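Local coordinates for protein argonaute (Aquifex aeolicus, PDB 1YVU), which uses short single-stranded DNA guides to bind complementary target RNA and cleaves that RNA with a metal-dependent, RNase H-like PIWI domain, at residues T334-L340 with S668-P672; C343-K349 with T481-K487; K369-L373 with I421-E425; E445-K449 with I685-M689. One frame throughout, in Å; residues are numbered along the deposited sequence.

Contact 1: residues T334-L340 with S668-P672; sequences TNLRKFL and SSFQP
The ring of Phe670, at chi1 m, reaches between Arg337 and Leu340 on the first turn of helix 337-342. Arg337 NE lies 3.2 Å from Phe670 CE2, edge against edge and near both planes, so it stacks on neither face; the cation-pi partner of Arg337 is Phe468. Leu340, chi1 m and chi2 t, points across and sets CD1 3.9 Å from Phe670 CE1 and 3.7 Å from Ser669 OG. Before the helix the chain is irregular, with Asn335 at positive phi (48°, psi 105°). The backbones come closest where the Thr334 and Ser669 CA atoms are 5.4 Å apart, and Asn335 OD1 rests 3.3 Å from Ser669 CB. A small serine suits this tight spot, and its OG is hydrogen-bonded to Glu475 on helix 466-480. The contact joins the L2-Mid junction to a PIWI loop. Thr334 O and Ser669 O, 3.3 Å apart, are both acceptors and cannot bond each other. The segments share no hydrogen bond; this modest interface of 281 Å² is van der Waals contact.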
# COMPACT_ATOMS: atom_id res chain seq x y z
N THR A 334 11.59 -12.80 -19.87
CA THR A 334 12.15 -11.43 -20.05
C THR A 334 11.58 -10.88 -21.40
O THR A 334 11.88 -9.74 -21.79
CB THR A 334 13.77 -11.40 -20.06
OG1 THR A 334 14.30 -12.04 -18.89
CG2 THR A 334 14.33 -9.95 -20.03
N ASN A 335 10.65 -11.66 -22.01
CA ASN A 335 9.98 -11.44 -23.33
C ASN A 335 11.03 -11.12 -24.36
O ASN A 335 11.53 -9.99 -24.42
CB ASN A 335 8.92 -10.32 -23.42
CG ASN A 335 7.86 -10.38 -22.33
OD1 ASN A 335 8.16 -10.34 -21.14
ND2 ASN A 335 6.60 -10.38 -22.74
N LEU A 336 11.31 -12.10 -25.21
CA LEU A 336 12.33 -11.94 -26.23
C LEU A 336 12.24 -10.63 -27.00
O LEU A 336 11.14 -10.09 -27.21
CB LEU A 336 12.28 -13.09 -27.22
CG LEU A 336 12.16 -14.55 -26.81
CD1 LEU A 336 12.43 -15.39 -28.07
CD2 LEU A 336 13.13 -14.93 -25.69
N ARG A 337 13.41 -10.08 -27.28
CA ARG A 337 13.50 -8.88 -28.10
C ARG A 337 13.08 -9.40 -29.46
O ARG A 337 12.40 -8.71 -30.21
CB ARG A 337 14.95 -8.38 -28.19
CG ARG A 337 15.42 -7.55 -27.03
CD ARG A 337 16.14 -8.40 -26.00
NE ARG A 337 16.47 -7.63 -24.82
CZ ARG A 337 17.69 -7.26 -24.44
NH1 ARG A 337 18.75 -7.62 -25.16
NH2 ARG A 337 17.85 -6.51 -23.37
N LYS A 338 13.47 -10.65 -29.71
CA LYS A 338 13.19 -11.39 -30.94
C LYS A 338 11.70 -11.46 -31.17
O LYS A 338 11.24 -11.11 -32.27
CB LYS A 338 13.72 -12.82 -30.84
CG LYS A 338 15.22 -13.02 -31.13
CD LYS A 338 15.62 -14.50 -30.88
CE LYS A 338 17.05 -14.84 -31.33
NZ LYS A 338 17.46 -16.21 -30.88
N PHE A 339 10.96 -11.85 -30.12
CA PHE A 339 9.51 -11.94 -30.21
C PHE A 339 8.92 -10.56 -30.52
O PHE A 339 8.17 -10.41 -31.47
CB PHE A 339 8.88 -12.55 -28.93
CG PHE A 339 7.36 -12.62 -28.95
CD1 PHE A 339 6.69 -13.37 -29.93
CD2 PHE A 339 6.60 -11.82 -28.07
CE1 PHE A 339 5.26 -13.30 -30.04
CE2 PHE A 339 5.18 -11.76 -28.18
CZ PHE A 339 4.51 -12.49 -29.16
N LEU A 340 9.41 -9.54 -29.83
CA LEU A 340 8.91 -8.19 -30.04
C LEU A 340 9.36 -7.54 -31.34
O LEU A 340 8.86 -6.47 -31.69
CB LEU A 340 9.28 -7.30 -28.86
CG LEU A 340 8.48 -7.49 -27.57
CD1 LEU A 340 9.24 -6.80 -26.43
CD2 LEU A 340 7.03 -6.98 -27.70
N SER A 668 5.58 -4.77 -19.72
CA SER A 668 6.84 -4.16 -19.35
C SER A 668 7.81 -5.31 -19.21
O SER A 668 8.02 -5.86 -18.11
CB SER A 668 6.67 -3.38 -18.05
OG SER A 668 7.88 -2.79 -17.64
N SER A 669 8.36 -5.73 -20.35
CA SER A 669 9.28 -6.85 -20.40
C SER A 669 10.69 -6.62 -19.89
O SER A 669 11.37 -7.54 -19.43
CB SER A 669 9.37 -7.37 -21.82
OG SER A 669 9.58 -6.37 -22.79
N PHE A 670 11.12 -5.37 -19.99
CA PHE A 670 12.46 -4.99 -19.60
C PHE A 670 12.51 -4.49 -18.17
O PHE A 670 13.55 -4.45 -17.54
CB PHE A 670 12.98 -3.97 -20.63
CG PHE A 670 12.96 -4.50 -22.05
CD1 PHE A 670 11.87 -4.25 -22.89
CD2 PHE A 670 13.99 -5.34 -22.53
CE1 PHE A 670 11.78 -4.84 -24.19
CE2 PHE A 670 13.91 -5.93 -23.82
CZ PHE A 670 12.79 -5.67 -24.65
N GLN A 671 11.33 -4.17 -17.65
CA GLN A 671 11.19 -3.67 -16.29
C GLN A 671 10.20 -4.56 -15.53
O GLN A 671 9.42 -5.30 -16.15
CB GLN A 671 10.74 -2.20 -16.31
CG GLN A 671 11.90 -1.22 -16.55
CD GLN A 671 11.45 0.22 -16.78
OE1 GLN A 671 10.50 0.71 -16.14
NE2 GLN A 671 12.17 0.92 -17.67
N PRO A 672 10.30 -4.61 -14.19
CA PRO A 672 9.36 -5.46 -13.48
C PRO A 672 8.20 -4.69 -12.88
O PRO A 672 8.31 -3.51 -12.53
CB PRO A 672 10.22 -6.12 -12.40
CG PRO A 672 11.52 -5.31 -12.36
CD PRO A 672 11.37 -4.15 -13.27

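Contact 2: residues C343-K349 with T481-K487; sequences CRPFVKK and TGNIPYK
Asn483 OD1 accepts two backbone hydrogen bonds, from Lys348 N at 2.8 Å and from Lys349 N at 2.9 Å, while Asn483 ND2 donates to Thr481 OG1 at 2.6 Å. An amide suits this place because it accepts at one end and donates at the other; chi1 m carries it across to the opposing backbone. A third bond runs from Phe346 N to Ile484 O, 2.9 Å. Asn483 is also the centre of an inverse gamma turn (phi -89°, psi 58°), and its CA makes a CA-H...O contact of 3.3 Å with Phe346 O. The two irregular segments run antiparallel, pairing Pro345 with Pro485 (CA atoms 4.2 Å apart) and Val347 with Asn483 (4.4 Å). Gly482, at phi 81°, lies beneath Lys348, where a CB would clash with Lys348 CD. Farther out, Phe346 (chi1 m) lays CD1 3.9 Å from Ile484 CG1 and CZ 3.8 Å from Lys487 CE. Pro345 CB touches Asn483 O at 3.4 Å, and Cys343 SG packs 4.3 Å from Pro485 CB. The charged ends of Lys349 and Lys487 pair with Asp418 and Glu527. Here the loop leading to Mid strand 351-360 is tied to the PIWI loop after helix 466-480. Every cross-segment hydrogen bond is donated by a backbone N of 343-349, and these bonds are consistent with holding the register, with largely apolar packing around them.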
# COMPACT_ATOMS: atom_id res chain seq x y z
N CYS A 343 6.79 -9.82 -33.83
CA CYS A 343 5.36 -9.81 -33.49
C CYS A 343 4.43 -8.81 -34.21
O CYS A 343 4.75 -7.64 -34.40
CB CYS A 343 5.16 -9.64 -31.98
SG CYS A 343 5.27 -7.93 -31.44
N ARG A 344 3.25 -9.31 -34.58
CA ARG A 344 2.20 -8.53 -35.24
C ARG A 344 1.16 -8.23 -34.12
O ARG A 344 0.57 -9.15 -33.57
CB ARG A 344 1.59 -9.37 -36.37
CG ARG A 344 0.41 -8.80 -37.16
CD ARG A 344 -0.09 -9.96 -38.00
NE ARG A 344 -1.31 -9.73 -38.78
CZ ARG A 344 -2.07 -10.70 -39.31
NH1 ARG A 344 -1.76 -11.98 -39.13
NH2 ARG A 344 -3.11 -10.39 -40.06
N PRO A 345 0.96 -6.94 -33.76
CA PRO A 345 0.00 -6.55 -32.71
C PRO A 345 -1.49 -6.78 -33.03
O PRO A 345 -1.85 -7.18 -34.12
CB PRO A 345 0.29 -5.06 -32.54
CG PRO A 345 1.70 -4.92 -33.01
CD PRO A 345 1.72 -5.77 -34.22
N PHE A 346 -2.36 -6.55 -32.04
CA PHE A 346 -3.79 -6.67 -32.25
C PHE A 346 -4.23 -5.24 -32.41
O PHE A 346 -4.44 -4.53 -31.44
CB PHE A 346 -4.47 -7.29 -31.03
CG PHE A 346 -4.13 -8.73 -30.82
CD1 PHE A 346 -3.01 -9.08 -30.07
CD2 PHE A 346 -4.94 -9.74 -31.36
CE1 PHE A 346 -2.69 -10.43 -29.86
CE2 PHE A 346 -4.65 -11.09 -31.17
CZ PHE A 346 -3.52 -11.44 -30.42
N VAL A 347 -4.33 -4.81 -33.65
CA VAL A 347 -4.70 -3.43 -33.98
C VAL A 347 -6.10 -2.91 -33.60
O VAL A 347 -7.11 -3.46 -34.01
CB VAL A 347 -4.39 -3.13 -35.47
CG1 VAL A 347 -2.88 -3.19 -35.69
CG2 VAL A 347 -5.10 -4.14 -36.40
N LYS A 348 -6.12 -1.85 -32.79
CA LYS A 348 -7.37 -1.22 -32.38
C LYS A 348 -7.53 0.09 -33.14
O LYS A 348 -8.65 0.53 -33.41
CB LYS A 348 -7.40 -0.98 -30.88
CG LYS A 348 -8.76 -0.51 -30.34
CD LYS A 348 -8.83 -0.47 -28.82
CE LYS A 348 -8.86 -1.86 -28.22
NZ LYS A 348 -8.98 -1.81 -26.74
N LYS A 349 -6.40 0.72 -33.48
CA LYS A 349 -6.40 1.97 -34.24
C LYS A 349 -5.20 1.98 -35.19
O LYS A 349 -4.06 2.21 -34.78
CB LYS A 349 -6.40 3.19 -33.30
CG LYS A 349 -7.03 4.42 -33.95
CD LYS A 349 -7.09 5.62 -33.05
CE LYS A 349 -7.60 6.81 -33.84
NZ LYS A 349 -7.80 8.02 -32.97
N THR A 481 -2.08 2.25 -26.66
CA THR A 481 -2.99 2.66 -27.73
C THR A 481 -3.97 1.58 -28.14
O THR A 481 -4.66 1.71 -29.17
CB THR A 481 -2.18 3.12 -28.94
OG1 THR A 481 -1.32 2.05 -29.37
CG2 THR A 481 -1.34 4.35 -28.57
N GLY A 482 -4.00 0.51 -27.34
CA GLY A 482 -4.87 -0.63 -27.57
C GLY A 482 -4.35 -1.62 -28.60
O GLY A 482 -4.92 -2.70 -28.76
N ASN A 483 -3.26 -1.26 -29.27
CA ASN A 483 -2.63 -2.09 -30.28
C ASN A 483 -1.62 -3.00 -29.58
O ASN A 483 -0.43 -3.00 -29.88
CB ASN A 483 -1.98 -1.20 -31.34
CG ASN A 483 -2.91 -0.07 -31.83
OD1 ASN A 483 -3.82 -0.31 -32.61
ND2 ASN A 483 -2.70 1.14 -31.35
N ILE A 484 -2.14 -3.77 -28.62
CA ILE A 484 -1.38 -4.69 -27.78
C ILE A 484 -0.48 -5.67 -28.56
O ILE A 484 -0.92 -6.33 -29.50
CB ILE A 484 -2.30 -5.42 -26.75
CG1 ILE A 484 -3.39 -6.25 -27.45
CG2 ILE A 484 -2.92 -4.40 -25.78
CD1 ILE A 484 -3.88 -7.42 -26.62
N PRO A 485 0.81 -5.75 -28.18
CA PRO A 485 1.77 -6.64 -28.85
C PRO A 485 1.48 -8.13 -28.81
O PRO A 485 1.74 -8.86 -29.78
CB PRO A 485 3.09 -6.31 -28.14
CG PRO A 485 2.65 -5.82 -26.80
CD PRO A 485 1.47 -4.99 -27.10
N TYR A 486 0.90 -8.54 -27.70
CA TYR A 486 0.59 -9.92 -27.46
C TYR A 486 -0.48 -10.03 -26.38
O TYR A 486 -0.81 -9.02 -25.73
CB TYR A 486 1.87 -10.66 -27.01
CG TYR A 486 2.62 -10.01 -25.85
CD1 TYR A 486 2.22 -10.19 -24.52
CD2 TYR A 486 3.70 -9.16 -26.09
CE1 TYR A 486 2.87 -9.55 -23.46
CE2 TYR A 486 4.36 -8.49 -25.02
CZ TYR A 486 3.93 -8.69 -23.71
OH TYR A 486 4.51 -8.01 -22.67
N LYS A 487 -0.95 -11.25 -26.17
CA LYS A 487 -1.93 -11.57 -25.13
C LYS A 487 -1.62 -12.99 -24.75
O LYS A 487 -1.02 -13.72 -25.54
CB LYS A 487 -3.40 -11.44 -25.58
CG LYS A 487 -3.89 -12.43 -26.63
CD LYS A 487 -5.33 -12.15 -27.01
CE LYS A 487 -5.84 -13.20 -27.98
NZ LYS A 487 -7.30 -13.06 -28.16

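Contact 3: residues K369-L373 with I421-E425; sequences KEEFL and IVFLE
Phe423 is the main bump: it projects (chi1 m) from strand 419-424 into a hollow on helix 368-381 formed by Lys369, Phe372 and Leu373. Lys369 roofs one face, its CB 3.9 Å from the ring centroid and 8° off the normal, a CH-pi contact, while Lys369 CD touches Phe423 CB at 3.6 Å. Leu373 CD1 meets the ring edge at Phe423 CZ, 3.8 Å, and Phe372 CD2 lies 4.0 Å from Phe423 CE2, edge to edge. Ile421 CD1 meets Leu373 CD1 at 4.3 Å. The helix runs roughly antiparallel to the strand, at 149°, with axes 10.9 Å apart and Lys369 CA 7.2 Å from Phe423 CA. It is the crossover helix of the beta-alpha-beta unit of strands 351-360 and 386-396 in the Rossmann-like Mid domain. Lysine suits the margin: its carbons pack on Phe423 while NZ makes a long salt bridge with Glu425 OE1, 4.0 Å, and weak hydrogen bonds to Val359 O and Ser360 OG. The chemistry is chiefly hydrophobic, with a weak charge pair at the exposed edge.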
# COMPACT_ATOMS: atom_id res chain seq x y z
N LYS A 369 17.22 12.56 -30.92
CA LYS A 369 15.82 12.36 -30.57
C LYS A 369 15.03 12.17 -31.86
O LYS A 369 14.25 11.23 -31.99
CB LYS A 369 15.27 13.57 -29.80
CG LYS A 369 16.02 13.95 -28.51
CD LYS A 369 15.42 15.22 -27.89
CE LYS A 369 16.39 15.94 -26.96
NZ LYS A 369 15.73 17.00 -26.13
N GLU A 370 15.37 12.99 -32.84
CA GLU A 370 14.76 13.00 -34.15
C GLU A 370 15.01 11.72 -34.93
O GLU A 370 14.10 11.15 -35.52
CB GLU A 370 15.32 14.16 -34.96
CG GLU A 370 15.16 15.51 -34.31
CD GLU A 370 14.49 16.53 -35.21
OE1 GLU A 370 13.82 16.14 -36.22
OE2 GLU A 370 14.65 17.73 -34.89
N GLU A 371 16.27 11.29 -34.93
CA GLU A 371 16.72 10.07 -35.60
C GLU A 371 15.97 8.86 -35.03
O GLU A 371 15.49 7.99 -35.77
CB GLU A 371 18.22 9.89 -35.39
CG GLU A 371 19.09 9.98 -36.62
CD GLU A 371 20.53 9.57 -36.32
OE1 GLU A 371 20.73 8.63 -35.51
OE2 GLU A 371 21.47 10.18 -36.87
N PHE A 372 15.79 8.89 -33.70
CA PHE A 372 15.12 7.86 -32.91
C PHE A 372 13.61 7.83 -33.13
O PHE A 372 13.02 6.76 -33.30
CB PHE A 372 15.42 8.10 -31.44
CG PHE A 372 14.91 7.04 -30.53
CD1 PHE A 372 15.49 5.77 -30.52
CD2 PHE A 372 13.83 7.32 -29.68
CE1 PHE A 372 15.03 4.77 -29.67
CE2 PHE A 372 13.35 6.35 -28.81
CZ PHE A 372 13.94 5.06 -28.80
N LEU A 373 13.00 9.01 -33.11
CA LEU A 373 11.58 9.15 -33.34
C LEU A 373 11.22 8.61 -34.70
O LEU A 373 10.21 7.95 -34.87
CB LEU A 373 11.17 10.62 -33.26
CG LEU A 373 9.69 10.94 -33.41
CD1 LEU A 373 9.02 10.98 -32.07
CD2 LEU A 373 9.56 12.28 -34.08
N ILE A 421 4.46 11.91 -27.00
CA ILE A 421 5.82 11.44 -26.77
C ILE A 421 6.68 12.58 -26.26
O ILE A 421 6.81 13.60 -26.91
CB ILE A 421 6.44 10.79 -28.03
CG1 ILE A 421 5.51 9.69 -28.58
CG2 ILE A 421 7.82 10.19 -27.68
CD1 ILE A 421 6.05 8.85 -29.76
N VAL A 422 7.26 12.39 -25.07
CA VAL A 422 8.10 13.41 -24.45
C VAL A 422 9.55 12.98 -24.29
O VAL A 422 9.85 11.96 -23.65
CB VAL A 422 7.57 13.83 -23.03
CG1 VAL A 422 8.39 15.03 -22.45
CG2 VAL A 422 6.08 14.18 -23.08
N PHE A 423 10.46 13.82 -24.80
CA PHE A 423 11.89 13.60 -24.69
C PHE A 423 12.43 14.57 -23.62
O PHE A 423 12.45 15.79 -23.86
CB PHE A 423 12.62 13.88 -26.01
CG PHE A 423 12.26 12.96 -27.12
CD1 PHE A 423 11.36 13.39 -28.12
CD2 PHE A 423 12.89 11.71 -27.25
CE1 PHE A 423 11.10 12.58 -29.27
CE2 PHE A 423 12.64 10.88 -28.39
CZ PHE A 423 11.74 11.32 -29.41
N LEU A 424 12.83 14.05 -22.46
CA LEU A 424 13.37 14.90 -21.39
C LEU A 424 14.88 14.90 -21.33
O LEU A 424 15.49 13.87 -21.60
CB LEU A 424 12.84 14.47 -20.03
CG LEU A 424 11.35 14.49 -19.70
CD1 LEU A 424 11.24 13.94 -18.31
CD2 LEU A 424 10.77 15.90 -19.75
N GLU A 425 15.49 16.03 -20.94
CA GLU A 425 16.94 16.13 -20.84
C GLU A 425 17.46 15.54 -19.54
O GLU A 425 16.92 15.85 -18.49
CB GLU A 425 17.41 17.58 -20.98
CG GLU A 425 18.94 17.73 -21.21
CD GLU A 425 19.45 17.20 -22.56
OE1 GLU A 425 18.74 17.28 -23.58
OE2 GLU A 425 20.60 16.72 -22.60

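Contact 4: residues E445-K449 with I685-M689; sequences ELLKK and ITKLM
Apolar contacts come first. Leu447, near the C-terminal end of helix 437-448, points at helix 682-690 and meets two of its side chains: Leu447 CB is 3.8 Å from Leu688 CD2, and Leu447 CD2 is 4.2 Å from Ile685 CG1. Ile685 and Leu688, three residues apart, offer branched aliphatic groups on one helical face; Leu688 (chi1 t, chi2 p) points across, and Lys448 lays its CE 3.8 Å from Leu688 CD1. The nearest CA pairs are Leu447 with Ile685, 7.8 Å, and Lys448 with Met689, 7.1 Å. The flexible side chain of Met689, a selenomethionine with chi1 and chi2 both m, turns its CE to 3.5 Å from Leu447 O and 4.2 Å from Lys448 CA, a close van der Waals fit against backbone. The polar component does not cross between the segments: Lys448 NZ makes a long salt bridge within its own helix to Glu445 OE2, 3.6 Å. On its sheet-facing side helix 682-690 packs through Ile685 and Met689 on Leu533 of the RNase H-fold PIWI sheet, and it carries the metal ligand Asp683. A Mid helix thus meets a PIWI helix through hydrophobic complementarity, with charge kept to the exposed margin.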
# COMPACT_ATOMS: atom_id res chain seq x y z
N GLU A 445 0.16 14.54 -15.02
CA GLU A 445 -0.67 15.50 -15.72
C GLU A 445 -1.38 14.93 -16.94
O GLU A 445 -2.54 15.27 -17.21
CB GLU A 445 0.18 16.69 -16.13
CG GLU A 445 0.82 17.38 -14.95
CD GLU A 445 -0.10 18.37 -14.24
OE1 GLU A 445 -0.78 19.16 -14.94
OE2 GLU A 445 -0.11 18.38 -12.98
N LEU A 446 -0.66 14.06 -17.65
CA LEU A 446 -1.19 13.40 -18.83
C LEU A 446 -2.05 12.22 -18.47
O LEU A 446 -2.80 11.70 -19.31
CB LEU A 446 -0.09 13.00 -19.77
CG LEU A 446 0.48 14.23 -20.45
CD1 LEU A 446 1.73 13.80 -21.22
CD2 LEU A 446 -0.53 14.87 -21.40
N LEU A 447 -1.97 11.86 -17.19
CA LEU A 447 -2.77 10.79 -16.60
C LEU A 447 -4.11 11.40 -16.26
O LEU A 447 -5.16 10.76 -16.44
CB LEU A 447 -2.15 10.28 -15.32
CG LEU A 447 -1.61 8.85 -15.19
CD1 LEU A 447 -1.03 8.71 -13.77
CD2 LEU A 447 -2.72 7.81 -15.45
N LYS A 448 -4.07 12.65 -15.77
CA LYS A 448 -5.29 13.38 -15.40
C LYS A 448 -6.18 13.64 -16.61
O LYS A 448 -7.41 13.51 -16.52
CB LYS A 448 -4.96 14.73 -14.75
CG LYS A 448 -4.25 14.63 -13.40
CD LYS A 448 -4.06 15.99 -12.73
CE LYS A 448 -2.99 15.94 -11.64
NZ LYS A 448 -2.86 17.23 -10.88
N LYS A 449 -5.54 13.97 -17.73
CA LYS A 449 -6.23 14.26 -18.99
C LYS A 449 -6.56 12.98 -19.72
O LYS A 449 -7.29 12.99 -20.73
CB LYS A 449 -5.36 15.13 -19.86
CG LYS A 449 -5.12 16.45 -19.25
CD LYS A 449 -3.89 17.07 -19.81
CE LYS A 449 -3.72 18.47 -19.26
NZ LYS A 449 -4.53 19.44 -20.05
N ILE A 685 -4.34 6.03 -9.62
CA ILE A 685 -5.33 6.69 -10.49
C ILE A 685 -6.55 7.25 -9.70
O ILE A 685 -6.99 8.37 -9.96
CB ILE A 685 -5.78 5.73 -11.67
CG1 ILE A 685 -4.59 5.39 -12.56
CG2 ILE A 685 -6.84 6.36 -12.56
CD1 ILE A 685 -4.88 4.27 -13.52
N THR A 686 -7.06 6.50 -8.72
CA THR A 686 -8.19 6.92 -7.90
C THR A 686 -7.83 8.11 -7.01
O THR A 686 -8.57 9.08 -6.95
CB THR A 686 -8.69 5.77 -7.01
OG1 THR A 686 -7.64 5.36 -6.13
CG2 THR A 686 -9.15 4.61 -7.83
N LYS A 687 -6.66 8.05 -6.37
CA LYS A 687 -6.21 9.13 -5.49
C LYS A 687 -5.90 10.41 -6.24
O LYS A 687 -5.83 11.48 -5.66
CB LYS A 687 -4.97 8.68 -4.71
CG LYS A 687 -5.28 7.77 -3.54
CD LYS A 687 -4.03 7.16 -2.93
CE LYS A 687 -4.39 6.36 -1.66
NZ LYS A 687 -3.23 5.67 -1.00
N LEU A 688 -5.75 10.28 -7.55
CA LEU A 688 -5.44 11.39 -8.44
C LEU A 688 -6.72 12.11 -8.88
O LEU A 688 -6.77 13.35 -8.97
CB LEU A 688 -4.70 10.83 -9.66
CG LEU A 688 -4.10 11.76 -10.72
CD1 LEU A 688 -2.86 12.46 -10.22
CD2 LEU A 688 -3.78 10.97 -11.92
N MSE A 689 -7.75 11.31 -9.15
CA MSE A 689 -9.03 11.82 -9.59
C MSE A 689 -9.77 12.50 -8.45
O MSE A 689 -10.55 13.41 -8.68
CB MSE A 689 -9.85 10.70 -10.23
CG MSE A 689 -9.23 10.04 -11.47
SE MSE A 689 -8.45 11.25 -12.79
CE MSE A 689 -7.15 10.06 -13.60

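Three of the four contacts join the Mid region or its border to PIWI; contact 3 lies within Mid. Contacts 1 and 2 form one continuous patch, their centres 15 Å apart, where Tyr486 packs on Asn335 and Phe339 and Pro485 on Leu340. Contact 3 is nested in sequence inside the loops closed by both and does not touch them, its nearest atoms being about 9 Å from contact 2 and about 11 Å from contact 1. Contact 4 follows contact 3 along the chain, with nearest atoms about 5 Å apart, and lies closest to the catalytic centre: the Ile685 side chain is about 8 Å from those of the metal ligands Asp502 and Asp683 and about 11 Å from the bound calcium.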